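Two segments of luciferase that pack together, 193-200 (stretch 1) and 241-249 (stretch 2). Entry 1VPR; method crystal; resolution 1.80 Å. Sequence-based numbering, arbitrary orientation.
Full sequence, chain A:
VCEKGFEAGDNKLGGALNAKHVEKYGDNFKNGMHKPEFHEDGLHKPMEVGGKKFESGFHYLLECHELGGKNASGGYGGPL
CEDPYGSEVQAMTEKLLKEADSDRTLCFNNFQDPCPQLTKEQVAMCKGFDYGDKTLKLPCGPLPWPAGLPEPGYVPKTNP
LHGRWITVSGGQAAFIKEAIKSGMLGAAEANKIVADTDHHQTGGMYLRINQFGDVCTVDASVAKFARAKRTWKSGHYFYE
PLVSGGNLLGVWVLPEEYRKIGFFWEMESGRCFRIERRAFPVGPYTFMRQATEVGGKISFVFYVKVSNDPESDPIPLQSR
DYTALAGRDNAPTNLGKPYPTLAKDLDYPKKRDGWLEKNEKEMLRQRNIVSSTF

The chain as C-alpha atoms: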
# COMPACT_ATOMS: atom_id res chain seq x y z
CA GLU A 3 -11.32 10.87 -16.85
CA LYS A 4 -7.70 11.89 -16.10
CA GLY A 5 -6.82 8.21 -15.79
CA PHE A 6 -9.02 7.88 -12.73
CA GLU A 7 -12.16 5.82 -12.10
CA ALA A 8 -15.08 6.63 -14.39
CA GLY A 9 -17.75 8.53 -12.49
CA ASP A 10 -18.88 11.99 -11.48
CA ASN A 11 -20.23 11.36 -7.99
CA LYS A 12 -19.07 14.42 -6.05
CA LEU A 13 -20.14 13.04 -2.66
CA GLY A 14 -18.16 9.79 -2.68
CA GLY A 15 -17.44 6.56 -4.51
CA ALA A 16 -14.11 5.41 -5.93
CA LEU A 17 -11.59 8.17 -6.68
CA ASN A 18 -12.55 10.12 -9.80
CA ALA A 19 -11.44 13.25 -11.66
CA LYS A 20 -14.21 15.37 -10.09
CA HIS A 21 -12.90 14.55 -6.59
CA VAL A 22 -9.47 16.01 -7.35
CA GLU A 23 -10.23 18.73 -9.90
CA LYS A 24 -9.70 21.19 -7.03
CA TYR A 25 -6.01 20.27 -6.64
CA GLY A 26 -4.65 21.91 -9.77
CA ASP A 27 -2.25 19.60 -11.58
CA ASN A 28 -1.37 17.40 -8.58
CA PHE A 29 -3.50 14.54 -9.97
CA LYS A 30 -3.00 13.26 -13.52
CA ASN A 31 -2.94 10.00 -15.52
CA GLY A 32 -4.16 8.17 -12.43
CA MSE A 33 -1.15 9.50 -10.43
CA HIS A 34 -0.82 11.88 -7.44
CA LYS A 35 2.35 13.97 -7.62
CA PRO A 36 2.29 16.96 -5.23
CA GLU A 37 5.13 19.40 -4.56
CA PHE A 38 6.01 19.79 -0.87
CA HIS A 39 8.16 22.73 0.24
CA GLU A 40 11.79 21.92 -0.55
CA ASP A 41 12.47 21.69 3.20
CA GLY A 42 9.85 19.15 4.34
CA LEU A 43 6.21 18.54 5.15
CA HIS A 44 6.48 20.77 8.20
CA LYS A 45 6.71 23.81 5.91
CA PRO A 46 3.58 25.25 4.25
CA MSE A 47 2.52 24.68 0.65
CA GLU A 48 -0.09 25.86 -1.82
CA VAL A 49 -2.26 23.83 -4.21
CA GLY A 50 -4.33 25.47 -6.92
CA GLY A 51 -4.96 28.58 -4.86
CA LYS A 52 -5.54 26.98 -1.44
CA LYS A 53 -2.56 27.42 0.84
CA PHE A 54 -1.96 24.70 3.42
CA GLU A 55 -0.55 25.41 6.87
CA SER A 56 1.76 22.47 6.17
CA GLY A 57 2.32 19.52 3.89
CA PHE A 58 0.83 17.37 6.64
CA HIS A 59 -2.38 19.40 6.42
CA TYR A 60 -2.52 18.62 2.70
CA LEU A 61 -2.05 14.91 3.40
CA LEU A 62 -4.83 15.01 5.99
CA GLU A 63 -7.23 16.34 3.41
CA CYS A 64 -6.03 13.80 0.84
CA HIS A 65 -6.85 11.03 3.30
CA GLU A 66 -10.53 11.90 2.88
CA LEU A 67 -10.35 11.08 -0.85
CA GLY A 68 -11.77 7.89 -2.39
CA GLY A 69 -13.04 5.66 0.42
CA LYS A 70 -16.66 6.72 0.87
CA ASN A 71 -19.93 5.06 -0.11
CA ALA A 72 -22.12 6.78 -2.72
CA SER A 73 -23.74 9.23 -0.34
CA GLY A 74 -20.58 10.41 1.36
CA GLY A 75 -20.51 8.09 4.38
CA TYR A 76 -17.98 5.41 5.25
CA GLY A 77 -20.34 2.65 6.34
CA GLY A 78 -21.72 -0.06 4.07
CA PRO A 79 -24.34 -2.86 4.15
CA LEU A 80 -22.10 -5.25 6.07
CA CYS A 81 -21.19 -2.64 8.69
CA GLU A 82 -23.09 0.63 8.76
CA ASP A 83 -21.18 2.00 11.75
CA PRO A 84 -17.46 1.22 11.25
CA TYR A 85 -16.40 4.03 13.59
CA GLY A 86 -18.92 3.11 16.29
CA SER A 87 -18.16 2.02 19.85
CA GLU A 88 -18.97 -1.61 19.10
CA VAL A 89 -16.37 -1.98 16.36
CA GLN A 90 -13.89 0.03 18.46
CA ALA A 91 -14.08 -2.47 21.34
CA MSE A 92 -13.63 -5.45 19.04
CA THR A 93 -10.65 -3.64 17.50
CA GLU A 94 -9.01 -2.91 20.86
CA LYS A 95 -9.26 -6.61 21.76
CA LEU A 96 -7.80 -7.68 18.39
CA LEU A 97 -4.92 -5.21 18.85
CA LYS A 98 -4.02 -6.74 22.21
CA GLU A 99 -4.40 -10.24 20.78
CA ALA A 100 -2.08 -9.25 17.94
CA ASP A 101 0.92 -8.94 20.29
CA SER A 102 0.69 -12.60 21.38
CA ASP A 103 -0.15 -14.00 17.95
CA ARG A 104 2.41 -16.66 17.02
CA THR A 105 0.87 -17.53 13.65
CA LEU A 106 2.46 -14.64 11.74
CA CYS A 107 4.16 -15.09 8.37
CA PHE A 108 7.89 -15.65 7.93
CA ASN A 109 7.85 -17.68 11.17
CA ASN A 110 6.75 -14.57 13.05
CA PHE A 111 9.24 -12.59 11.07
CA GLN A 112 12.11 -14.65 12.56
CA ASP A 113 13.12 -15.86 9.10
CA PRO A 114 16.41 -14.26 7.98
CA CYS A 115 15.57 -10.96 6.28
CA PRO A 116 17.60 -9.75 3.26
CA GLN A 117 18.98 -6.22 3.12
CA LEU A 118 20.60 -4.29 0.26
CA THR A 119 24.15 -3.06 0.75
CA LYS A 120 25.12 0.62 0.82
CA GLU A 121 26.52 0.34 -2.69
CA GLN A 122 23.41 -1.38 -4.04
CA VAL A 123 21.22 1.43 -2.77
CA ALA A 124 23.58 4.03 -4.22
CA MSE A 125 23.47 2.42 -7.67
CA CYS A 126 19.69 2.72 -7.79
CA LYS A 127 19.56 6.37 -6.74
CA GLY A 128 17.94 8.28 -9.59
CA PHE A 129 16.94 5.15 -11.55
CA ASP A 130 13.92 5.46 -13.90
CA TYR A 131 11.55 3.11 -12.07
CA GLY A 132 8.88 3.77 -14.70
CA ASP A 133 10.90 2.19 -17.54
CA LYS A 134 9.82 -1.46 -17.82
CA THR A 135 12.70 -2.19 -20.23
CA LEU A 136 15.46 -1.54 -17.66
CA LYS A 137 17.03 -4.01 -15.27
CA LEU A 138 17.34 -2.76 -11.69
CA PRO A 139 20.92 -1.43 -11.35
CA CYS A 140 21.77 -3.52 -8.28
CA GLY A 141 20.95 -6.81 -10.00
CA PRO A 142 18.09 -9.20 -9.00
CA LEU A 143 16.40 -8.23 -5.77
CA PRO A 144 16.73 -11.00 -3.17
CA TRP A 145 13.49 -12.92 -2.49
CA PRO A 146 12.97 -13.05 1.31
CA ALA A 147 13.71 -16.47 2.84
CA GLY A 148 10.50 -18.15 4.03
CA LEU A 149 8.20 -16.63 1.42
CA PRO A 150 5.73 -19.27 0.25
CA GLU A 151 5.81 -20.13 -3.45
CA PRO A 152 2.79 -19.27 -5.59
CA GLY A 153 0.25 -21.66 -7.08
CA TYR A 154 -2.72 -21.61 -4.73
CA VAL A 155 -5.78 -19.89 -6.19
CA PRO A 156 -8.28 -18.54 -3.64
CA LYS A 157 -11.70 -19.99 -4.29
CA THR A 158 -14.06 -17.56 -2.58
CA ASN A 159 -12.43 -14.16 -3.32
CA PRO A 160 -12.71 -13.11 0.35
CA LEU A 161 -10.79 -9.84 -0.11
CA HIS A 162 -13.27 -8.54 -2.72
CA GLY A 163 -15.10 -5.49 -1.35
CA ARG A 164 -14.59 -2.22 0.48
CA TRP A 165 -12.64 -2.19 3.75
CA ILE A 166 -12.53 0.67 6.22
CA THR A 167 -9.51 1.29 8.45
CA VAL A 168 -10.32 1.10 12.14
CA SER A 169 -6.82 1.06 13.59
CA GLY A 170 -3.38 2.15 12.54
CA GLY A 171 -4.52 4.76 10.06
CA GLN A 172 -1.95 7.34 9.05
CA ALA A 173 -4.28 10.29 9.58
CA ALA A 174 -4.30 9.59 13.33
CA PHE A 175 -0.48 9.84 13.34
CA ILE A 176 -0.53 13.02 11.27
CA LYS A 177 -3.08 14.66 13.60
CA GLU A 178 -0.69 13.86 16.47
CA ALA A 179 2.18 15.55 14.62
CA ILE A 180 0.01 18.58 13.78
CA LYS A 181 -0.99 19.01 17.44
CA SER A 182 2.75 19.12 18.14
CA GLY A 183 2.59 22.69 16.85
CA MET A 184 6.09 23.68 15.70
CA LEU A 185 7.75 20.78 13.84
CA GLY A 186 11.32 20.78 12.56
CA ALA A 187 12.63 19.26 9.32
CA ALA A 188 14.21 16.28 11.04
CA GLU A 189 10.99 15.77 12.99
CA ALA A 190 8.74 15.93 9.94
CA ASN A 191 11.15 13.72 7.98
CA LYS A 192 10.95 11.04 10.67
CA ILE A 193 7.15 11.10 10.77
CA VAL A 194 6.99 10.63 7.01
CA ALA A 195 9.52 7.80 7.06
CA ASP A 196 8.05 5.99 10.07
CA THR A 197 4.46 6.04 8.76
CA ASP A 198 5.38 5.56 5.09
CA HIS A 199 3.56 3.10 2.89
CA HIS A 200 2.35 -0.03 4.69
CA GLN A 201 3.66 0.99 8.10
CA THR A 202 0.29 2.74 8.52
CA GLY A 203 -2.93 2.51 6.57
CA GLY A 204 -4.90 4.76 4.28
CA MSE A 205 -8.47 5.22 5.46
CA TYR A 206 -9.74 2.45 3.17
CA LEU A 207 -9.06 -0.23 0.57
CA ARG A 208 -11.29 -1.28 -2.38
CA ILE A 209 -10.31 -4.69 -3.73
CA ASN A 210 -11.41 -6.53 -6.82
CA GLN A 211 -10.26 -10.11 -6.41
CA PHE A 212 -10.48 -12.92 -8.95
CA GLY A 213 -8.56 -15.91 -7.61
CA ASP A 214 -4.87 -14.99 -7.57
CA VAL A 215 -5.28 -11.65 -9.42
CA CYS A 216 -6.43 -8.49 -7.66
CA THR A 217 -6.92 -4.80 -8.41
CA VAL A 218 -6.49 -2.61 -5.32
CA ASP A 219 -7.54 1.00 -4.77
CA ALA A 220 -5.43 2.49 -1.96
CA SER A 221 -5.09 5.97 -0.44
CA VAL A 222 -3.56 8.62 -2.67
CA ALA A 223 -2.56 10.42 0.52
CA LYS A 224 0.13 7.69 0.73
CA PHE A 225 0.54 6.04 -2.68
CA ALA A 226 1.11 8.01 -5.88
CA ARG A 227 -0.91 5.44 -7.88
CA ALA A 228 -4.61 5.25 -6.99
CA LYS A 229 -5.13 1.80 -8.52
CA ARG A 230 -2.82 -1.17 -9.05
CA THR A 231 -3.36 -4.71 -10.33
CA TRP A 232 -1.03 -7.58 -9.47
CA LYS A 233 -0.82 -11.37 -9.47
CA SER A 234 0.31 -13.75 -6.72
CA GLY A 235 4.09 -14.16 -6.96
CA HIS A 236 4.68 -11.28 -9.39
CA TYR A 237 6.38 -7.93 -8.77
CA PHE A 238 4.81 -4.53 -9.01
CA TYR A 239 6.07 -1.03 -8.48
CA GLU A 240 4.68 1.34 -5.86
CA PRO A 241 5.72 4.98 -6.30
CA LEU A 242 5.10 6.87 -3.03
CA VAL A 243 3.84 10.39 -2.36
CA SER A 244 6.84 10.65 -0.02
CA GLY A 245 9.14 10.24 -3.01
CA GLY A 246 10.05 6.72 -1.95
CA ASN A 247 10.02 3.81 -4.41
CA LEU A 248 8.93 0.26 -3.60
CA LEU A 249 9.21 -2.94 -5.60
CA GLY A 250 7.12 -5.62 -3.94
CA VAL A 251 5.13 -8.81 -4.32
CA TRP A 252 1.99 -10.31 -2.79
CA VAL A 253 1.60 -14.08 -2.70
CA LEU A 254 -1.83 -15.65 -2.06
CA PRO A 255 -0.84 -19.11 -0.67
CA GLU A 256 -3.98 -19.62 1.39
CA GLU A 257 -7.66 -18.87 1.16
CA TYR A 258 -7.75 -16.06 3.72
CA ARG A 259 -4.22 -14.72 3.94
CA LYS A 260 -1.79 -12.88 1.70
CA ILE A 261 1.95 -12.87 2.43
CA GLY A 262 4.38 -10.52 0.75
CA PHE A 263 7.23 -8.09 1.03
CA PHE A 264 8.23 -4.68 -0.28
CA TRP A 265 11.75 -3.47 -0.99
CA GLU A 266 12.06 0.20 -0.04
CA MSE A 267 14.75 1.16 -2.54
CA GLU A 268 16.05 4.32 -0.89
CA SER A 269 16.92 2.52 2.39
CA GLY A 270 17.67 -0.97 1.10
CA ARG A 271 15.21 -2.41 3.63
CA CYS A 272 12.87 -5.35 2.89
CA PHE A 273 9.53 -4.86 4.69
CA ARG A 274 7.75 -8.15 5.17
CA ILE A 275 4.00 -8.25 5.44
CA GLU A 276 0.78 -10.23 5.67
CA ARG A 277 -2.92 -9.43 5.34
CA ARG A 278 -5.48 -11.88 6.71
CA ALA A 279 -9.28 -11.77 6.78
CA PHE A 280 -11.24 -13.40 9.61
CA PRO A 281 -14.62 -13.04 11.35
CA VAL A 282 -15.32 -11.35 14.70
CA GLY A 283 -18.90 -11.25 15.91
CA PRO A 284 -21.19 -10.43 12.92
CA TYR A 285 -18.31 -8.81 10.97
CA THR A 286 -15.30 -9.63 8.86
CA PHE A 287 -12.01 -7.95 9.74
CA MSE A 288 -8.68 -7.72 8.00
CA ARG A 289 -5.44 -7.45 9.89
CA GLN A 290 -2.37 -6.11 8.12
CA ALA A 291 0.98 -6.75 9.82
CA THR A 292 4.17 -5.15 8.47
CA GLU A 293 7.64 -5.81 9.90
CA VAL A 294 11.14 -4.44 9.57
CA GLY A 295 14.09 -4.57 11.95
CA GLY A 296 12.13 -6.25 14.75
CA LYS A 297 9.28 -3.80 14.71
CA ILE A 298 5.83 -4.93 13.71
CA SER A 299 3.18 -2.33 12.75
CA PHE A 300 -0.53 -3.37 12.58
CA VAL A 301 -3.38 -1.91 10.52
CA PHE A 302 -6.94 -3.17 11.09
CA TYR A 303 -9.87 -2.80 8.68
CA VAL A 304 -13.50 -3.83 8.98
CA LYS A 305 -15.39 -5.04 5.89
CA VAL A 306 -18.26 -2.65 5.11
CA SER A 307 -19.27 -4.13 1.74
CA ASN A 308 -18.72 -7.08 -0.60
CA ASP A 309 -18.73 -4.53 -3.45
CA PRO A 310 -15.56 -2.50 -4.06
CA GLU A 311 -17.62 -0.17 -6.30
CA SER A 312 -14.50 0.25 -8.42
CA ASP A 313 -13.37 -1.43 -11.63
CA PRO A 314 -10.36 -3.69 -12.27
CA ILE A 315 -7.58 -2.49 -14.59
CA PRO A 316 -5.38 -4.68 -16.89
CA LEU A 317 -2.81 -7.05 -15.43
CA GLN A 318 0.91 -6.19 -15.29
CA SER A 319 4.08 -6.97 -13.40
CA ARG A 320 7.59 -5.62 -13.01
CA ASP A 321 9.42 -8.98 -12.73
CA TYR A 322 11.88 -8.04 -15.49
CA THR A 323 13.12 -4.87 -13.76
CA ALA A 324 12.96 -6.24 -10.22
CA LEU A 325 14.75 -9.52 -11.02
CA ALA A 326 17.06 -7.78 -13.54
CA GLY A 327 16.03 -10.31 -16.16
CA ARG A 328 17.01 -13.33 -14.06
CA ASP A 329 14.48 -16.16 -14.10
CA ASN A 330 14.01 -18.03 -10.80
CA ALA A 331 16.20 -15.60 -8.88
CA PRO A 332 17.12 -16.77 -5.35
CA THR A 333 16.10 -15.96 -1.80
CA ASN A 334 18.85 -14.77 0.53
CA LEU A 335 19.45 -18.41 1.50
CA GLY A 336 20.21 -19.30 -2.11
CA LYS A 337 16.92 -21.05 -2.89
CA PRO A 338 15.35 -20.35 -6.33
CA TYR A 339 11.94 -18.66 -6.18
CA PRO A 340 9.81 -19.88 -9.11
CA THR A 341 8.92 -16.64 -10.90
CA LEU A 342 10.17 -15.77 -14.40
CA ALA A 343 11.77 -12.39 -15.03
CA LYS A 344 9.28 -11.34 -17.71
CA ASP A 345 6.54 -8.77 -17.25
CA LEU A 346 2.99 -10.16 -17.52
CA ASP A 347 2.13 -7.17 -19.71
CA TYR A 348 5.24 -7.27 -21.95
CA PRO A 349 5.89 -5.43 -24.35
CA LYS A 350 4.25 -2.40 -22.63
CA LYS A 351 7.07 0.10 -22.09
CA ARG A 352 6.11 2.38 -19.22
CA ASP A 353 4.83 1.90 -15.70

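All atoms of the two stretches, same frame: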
# COMPACT_ATOMS: atom_id res chain seq x y z
N ILE A 193 8.56 11.47 10.76
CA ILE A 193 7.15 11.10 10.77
C ILE A 193 6.79 10.49 9.42
O ILE A 193 6.14 9.46 9.35
CB ILE A 193 6.24 12.31 11.01
CG1 ILE A 193 6.43 12.82 12.44
CG2 ILE A 193 4.77 11.91 10.80
CD1 ILE A 193 5.82 14.18 12.68
N VAL A 194 7.24 11.13 8.35
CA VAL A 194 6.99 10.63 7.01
C VAL A 194 7.58 9.24 6.84
O VAL A 194 6.88 8.30 6.41
CB VAL A 194 7.63 11.57 5.96
CG1 VAL A 194 7.57 10.93 4.57
CG2 VAL A 194 6.89 12.91 5.96
N ALA A 195 8.85 9.09 7.20
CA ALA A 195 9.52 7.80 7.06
C ALA A 195 8.93 6.69 7.92
O ALA A 195 8.79 5.54 7.47
CB ALA A 195 11.01 7.94 7.36
N ASP A 196 8.59 7.01 9.18
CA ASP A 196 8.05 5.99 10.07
C ASP A 196 6.63 5.53 9.72
O ASP A 196 6.28 4.38 9.97
CB ASP A 196 8.07 6.47 11.52
CG ASP A 196 9.48 6.47 12.11
OD1 ASP A 196 9.64 6.97 13.25
OD2 ASP A 196 10.42 5.97 11.46
N THR A 197 5.83 6.41 9.14
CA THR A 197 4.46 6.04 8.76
C THR A 197 4.34 5.74 7.27
O THR A 197 3.25 5.44 6.79
CB THR A 197 3.46 7.17 9.10
OG1 THR A 197 3.79 8.34 8.35
CG2 THR A 197 3.53 7.50 10.58
N ASP A 198 5.45 5.76 6.54
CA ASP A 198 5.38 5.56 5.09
C ASP A 198 4.80 4.22 4.68
O ASP A 198 4.89 3.21 5.40
CB ASP A 198 6.75 5.78 4.42
CG ASP A 198 6.63 6.35 2.99
OD1 ASP A 198 7.68 6.52 2.30
OD2 ASP A 198 5.50 6.64 2.53
N HIS A 199 4.19 4.24 3.50
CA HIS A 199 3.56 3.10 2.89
C HIS A 199 2.81 2.16 3.82
O HIS A 199 1.91 2.60 4.53
CB HIS A 199 4.55 2.33 1.97
CG HIS A 199 5.85 1.96 2.62
ND1 HIS A 199 6.01 0.79 3.34
CD2 HIS A 199 7.06 2.58 2.64
CE1 HIS A 199 7.26 0.71 3.77
NE2 HIS A 199 7.91 1.79 3.36
N HIS A 200 3.15 0.87 3.87
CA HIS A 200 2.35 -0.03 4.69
C HIS A 200 2.61 -0.07 6.18
O HIS A 200 2.11 -0.95 6.86
CB HIS A 200 2.38 -1.44 4.11
CG HIS A 200 1.81 -1.50 2.73
ND1 HIS A 200 0.56 -1.00 2.42
CD2 HIS A 200 2.31 -1.99 1.57
CE1 HIS A 200 0.32 -1.18 1.13
NE2 HIS A 200 1.37 -1.78 0.60
N PRO A 241 5.07 3.68 -6.51
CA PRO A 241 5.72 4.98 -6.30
C PRO A 241 4.97 5.61 -5.11
O PRO A 241 3.75 5.48 -5.01
CB PRO A 241 5.45 5.74 -7.60
CG PRO A 241 4.24 5.04 -8.19
CD PRO A 241 4.51 3.60 -7.87
N LEU A 242 5.70 6.28 -4.22
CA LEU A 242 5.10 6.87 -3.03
C LEU A 242 5.05 8.39 -3.08
O LEU A 242 5.92 9.05 -3.69
CB LEU A 242 5.89 6.45 -1.80
CG LEU A 242 6.20 4.96 -1.67
CD1 LEU A 242 7.06 4.74 -0.44
CD2 LEU A 242 4.91 4.15 -1.61
N VAL A 243 4.02 8.95 -2.44
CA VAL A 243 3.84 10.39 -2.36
C VAL A 243 5.03 11.01 -1.63
O VAL A 243 5.35 12.19 -1.84
CB VAL A 243 2.55 10.73 -1.59
CG1 VAL A 243 2.51 12.22 -1.25
CG2 VAL A 243 1.33 10.35 -2.42
N SER A 244 5.68 10.20 -0.78
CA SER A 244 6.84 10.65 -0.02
C SER A 244 8.09 10.77 -0.90
O SER A 244 9.09 11.36 -0.51
CB SER A 244 7.14 9.67 1.11
OG SER A 244 7.70 8.48 0.58
N GLY A 245 8.01 10.21 -2.10
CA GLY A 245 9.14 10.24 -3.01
C GLY A 245 9.83 8.89 -2.99
O GLY A 245 10.69 8.62 -3.82
N GLY A 246 9.44 8.04 -2.05
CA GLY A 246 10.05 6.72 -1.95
C GLY A 246 9.63 5.84 -3.11
O GLY A 246 8.65 6.15 -3.81
N ASN A 247 10.36 4.74 -3.33
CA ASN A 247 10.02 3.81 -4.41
C ASN A 247 10.05 2.39 -3.86
O ASN A 247 11.04 1.99 -3.23
CB ASN A 247 11.02 3.92 -5.57
CG ASN A 247 10.99 5.27 -6.27
OD1 ASN A 247 10.05 5.59 -7.01
ND2 ASN A 247 12.02 6.07 -6.04
N LEU A 248 8.97 1.64 -4.08
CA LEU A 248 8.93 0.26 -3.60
C LEU A 248 8.73 -0.70 -4.75
O LEU A 248 8.02 -0.40 -5.71
CB LEU A 248 7.75 0.02 -2.63
CG LEU A 248 7.47 0.97 -1.47
CD1 LEU A 248 6.22 0.54 -0.72
CD2 LEU A 248 8.67 1.00 -0.54
N LEU A 249 9.39 -1.85 -4.65
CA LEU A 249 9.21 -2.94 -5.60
C LEU A 249 8.79 -4.09 -4.69
O LEU A 249 9.57 -4.53 -3.84
CB LEU A 249 10.51 -3.25 -6.36
CG LEU A 249 10.78 -2.28 -7.51
CD1 LEU A 249 12.16 -2.54 -8.06
CD2 LEU A 249 9.75 -2.44 -8.60
O HOH W 1 4.17 8.28 0.78

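The two stretches bury 248 Å² between them, both sides summed. The contact is small and has a polar half around D198 and an apolar half around H199.

P241 opens stretch 2 and lies out of reach of stretch 1. L242 is the first residue to touch. Its CA-to-CB bond points toward stretch 1, and chi1 m with chi2 t extends the side chain. CD1 of L242 comes 3.3 Å from OD1 of D198 and 3.8 Å from CD2 of H199. A buried leucine suits this place because its methyl group fills space beside the imidazole.

L242 also begins a type I beta turn that ends at G245. The turn is closed by a hydrogen bond from N of G245 to O of L242, 2.9 Å. N of L242 in turn donates to O of G246 at 3.0 Å. V243 points sideways in the turn and makes no contact with stretch 1.

S244 carries the direct hydrogen bond of the interface. Its OG donates to OD1 of D198 at 2.6 Å, a short bond to a carboxylate. Chi1 of S244 is p. The same OG accepts from N of G246 at 3.2 Å, so the hydroxyl links the turn to stretch 1. CB of S244 also packs against CG1 of V194, 3.7 Å away, in the helical part of stretch 1.

Water 1 adds a second link. It donates to OD2 of D198 at 2.7 Å and accepts from N of S244 at 2.9 Å. OD2 of D198 also accepts from N of H199 at 2.9 Å. The two carboxylate oxygens thus serve different partners: OD1 takes the serine hydroxyl, while OD2 takes the water and the backbone.

G245 has phi 102°, where a CB would be jammed against the carbonyl O of S244. Glycine is called for by the backbone alone. At G246 an ideal CB would point toward stretch 1 but would clash with CD1 of L242 at 2.9 Å. The absence of a side chain leaves room for that leucine.

N247 starts the strand and is out of reach of stretch 1. L248 points toward it. CD1 of L248 lies 3.6 Å from CB of H199 and sits over one face of the ring, 4.0 Å from its centroid. This is a CH-pi contact, 28° off the ring normal. H199 is buried, and its NE2 is hydrogen-bonded elsewhere in the structure. L249 continues the strand, out of reach.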